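Local coordinates for protein Alpha/beta hydrolase (Legionella pneumophila subsp. pneumophila str. Philadelphia 1, PDB 4EZI) that is of uncharacterised function but adopts the alpha/beta-hydrolase fold and may act as a lipase on triacylglycerols, at residues S61-P67 with Y111-D117. Residues are numbered along the deposited sequence; the frame is centred on the assembly and turned at random.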
loop_
_atom_site.group_PDB
_atom_site.type_symbol
_atom_site.label_atom_id
_atom_site.label_comp_id
_atom_site.label_asym_id
_atom_site.label_seq_id
_atom_site.Cartn_x
_atom_site.Cartn_y
_atom_site.Cartn_z
ATOM N N SER A 61 2.381 13.263 -4.996
ATOM C CA SER A 61 1.263 13.185 -5.938
ATOM C C SER A 61 0.358 11.994 -5.674
ATOM O O SER A 61 0.744 11.049 -4.973
ATOM C CB SER A 61 1.805 13.164 -7.377
ATOM O OG SER A 61 2.757 12.129 -7.598
ATOM N N GLY A 62 -0.825 12.004 -6.265
ATOM C CA GLY A 62 -1.733 10.888 -6.229
ATOM C C GLY A 62 -2.969 11.176 -7.040
ATOM O O GLY A 62 -3.070 12.248 -7.680
ATOM N N LEU A 63 -3.889 10.218 -7.060
ATOM C CA LEU A 63 -5.115 10.267 -7.826
ATOM C C LEU A 63 -6.320 10.407 -6.912
ATOM O O LEU A 63 -6.412 9.741 -5.881
ATOM C CB LEU A 63 -5.271 8.970 -8.615
ATOM C CG LEU A 63 -6.354 8.954 -9.702
ATOM C CD1 LEU A 63 -5.988 9.868 -10.881
ATOM C CD2 LEU A 63 -6.589 7.539 -10.185
ATOM N N VAL A 64 -7.276 11.237 -7.335
ATOM C CA VAL A 64 -8.596 11.295 -6.717
ATOM C C VAL A 64 -9.648 11.044 -7.798
ATOM O O VAL A 64 -9.620 11.658 -8.864
ATOM C CB VAL A 64 -8.879 12.657 -6.049
ATOM C CG1 VAL A 64 -10.256 12.654 -5.399
ATOM C CG2 VAL A 64 -7.787 12.988 -5.051
ATOM N N ALA A 65 -10.580 10.138 -7.537
ATOM C CA ALA A 65 -11.646 9.781 -8.465
ATOM C C ALA A 65 -12.989 9.956 -7.783
ATOM O O ALA A 65 -13.221 9.392 -6.720
ATOM C CB ALA A 65 -11.482 8.349 -8.935
HETATM N N MSE A 66 -13.851 10.775 -8.391
HETATM C CA MSE A 66 -15.126 11.193 -7.813
HETATM C C MSE A 66 -16.287 10.662 -8.659
HETATM O O MSE A 66 -16.457 11.098 -9.806
HETATM C CB MSE A 66 -15.219 12.730 -7.751
HETATM C CG MSE A 66 -14.243 13.340 -6.775
HETATM SE SE MSE A 66 -14.187 15.285 -6.930
HETATM C CE MSE A 66 -12.899 15.701 -5.533
ATOM N N PRO A 67 -17.120 9.777 -8.088
ATOM C CA PRO A 67 -18.366 9.404 -8.776
ATOM C C PRO A 67 -19.194 10.631 -9.151
ATOM O O PRO A 67 -19.409 11.529 -8.339
ATOM C CB PRO A 67 -19.086 8.541 -7.739
ATOM C CG PRO A 67 -18.000 7.938 -6.909
ATOM C CD PRO A 67 -16.931 8.999 -6.848
ATOM N N TYR A 111 -17.587 5.015 -4.014
ATOM C CA TYR A 111 -16.777 5.780 -3.095
ATOM C C TYR A 111 -15.880 6.744 -3.847
ATOM O O TYR A 111 -15.408 6.459 -4.957
ATOM C CB TYR A 111 -15.899 4.855 -2.234
ATOM C CG TYR A 111 -16.639 3.772 -1.451
ATOM C CD1 TYR A 111 -17.914 3.975 -0.945
ATOM C CD2 TYR A 111 -16.042 2.552 -1.217
ATOM C CE1 TYR A 111 -18.564 2.987 -0.213
ATOM C CE2 TYR A 111 -16.668 1.568 -0.506
ATOM C CZ TYR A 111 -17.940 1.773 -0.009
ATOM O OH TYR A 111 -18.557 0.770 0.715
HETATM N N MSE A 112 -15.633 7.902 -3.237
HETATM C CA MSE A 112 -14.552 8.764 -3.665
HETATM C C MSE A 112 -13.244 8.062 -3.370
HETATM O O MSE A 112 -12.969 7.758 -2.209
HETATM C CB MSE A 112 -14.636 10.125 -2.986
HETATM C CG MSE A 112 -13.469 11.040 -3.415
HETATM SE SE MSE A 112 -13.650 12.851 -2.758
HETATM C CE MSE A 112 -12.170 12.911 -1.573
ATOM N N THR A 113 -12.485 7.734 -4.417
ATOM C CA THR A 113 -11.348 6.836 -4.331
ATOM C C THR A 113 -10.077 7.680 -4.370
ATOM O O THR A 113 -9.838 8.442 -5.317
ATOM C CB THR A 113 -11.445 5.766 -5.445
ATOM O OG1 THR A 113 -12.688 5.063 -5.305
ATOM C CG2 THR A 113 -10.297 4.793 -5.393
ATOM N N VAL A 114 -9.274 7.570 -3.313
ATOM C CA VAL A 114 -8.106 8.409 -3.060
ATOM C C VAL A 114 -6.902 7.485 -3.022
ATOM O O VAL A 114 -6.879 6.554 -2.243
ATOM C CB VAL A 114 -8.272 9.156 -1.728
ATOM C CG1 VAL A 114 -7.052 9.942 -1.370
ATOM C CG2 VAL A 114 -9.523 10.068 -1.789
HETATM N N MSE A 115 -5.905 7.741 -3.878
HETATM C CA MSE A 115 -4.811 6.808 -4.099
HETATM C C MSE A 115 -3.483 7.551 -4.115
HETATM O O MSE A 115 -3.126 8.170 -5.123
HETATM C CB MSE A 115 -5.013 6.054 -5.417
HETATM C CG MSE A 115 -6.359 5.386 -5.518
HETATM SE SE MSE A 115 -6.568 4.362 -7.148
HETATM C CE MSE A 115 -5.408 2.917 -6.712
ATOM N N PRO A 116 -2.720 7.489 -3.020
ATOM C CA PRO A 116 -1.407 8.147 -3.031
ATOM C C PRO A 116 -0.428 7.420 -3.959
ATOM O O PRO A 116 -0.462 6.192 -4.047
ATOM C CB PRO A 116 -0.928 8.038 -1.588
ATOM C CG PRO A 116 -1.651 6.824 -1.049
ATOM C CD PRO A 116 -3.003 6.861 -1.710
ATOM N N ASP A 117 0.500 8.158 -4.561
ATOM C CA ASP A 117 1.580 7.527 -5.304
ATOM C C ASP A 117 2.697 6.992 -4.423
ATOM O O ASP A 117 3.382 6.043 -4.803
ATOM C CB ASP A 117 2.201 8.494 -6.333
ATOM C CG ASP A 117 1.289 8.852 -7.473
ATOM O OD1 ASP A 117 0.296 8.141 -7.737
ATOM O OD2 ASP A 117 1.596 9.856 -8.152
#
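Strands 61-67 and 112-116 run antiparallel, their axes 170° apart in direction and 4.6 Å apart at closest approach. Reciprocal backbone hydrogen bonds join Leu-63 with Met-115 and Ala-65 with Thr-113, each N to O 2.9 Å; Asp-117 N to Ser-61 O, also 2.9 Å, continues them past the end of strand 112-116. Pro-116 has no amide hydrogen, but in its non-hydrogen-bonded pair with Gly-62 its N points away from strand 61-67, so no bond is lost. Their CA atoms approach to 4.2 Å, and a CB on Gly-62 would clash with Met-115 O. Beyond, Ser-61 OG donates to Asp-117 OD2 (2.6 Å), which Ser-92 also binds.

Side chains alternate between two buried faces. Leu-63, Ala-65, Thr-113 and Met-115 face helix 99-108, Leu-63 and Ala-65 both touching Leu-102; Thr-113 OG1 satisfies its polarity on Tyr-111 O (3.1 Å). Beta-branched Val-64 and Val-114, well suited to extended backbone, meet helix 134-154 on the other face. There long, unbranched Met-112 reaches Val-64 (CG to CG1, 4.1 Å) and Met-66 (SE to CE, 4.0 Å; both selenomethionines).

Strand 112-116 separates antiparallel 57-67 from parallel 74-80, which precedes it in sequence: the swapped order of the alpha/beta-hydrolase sheet, with helix 99-108 in the crossover.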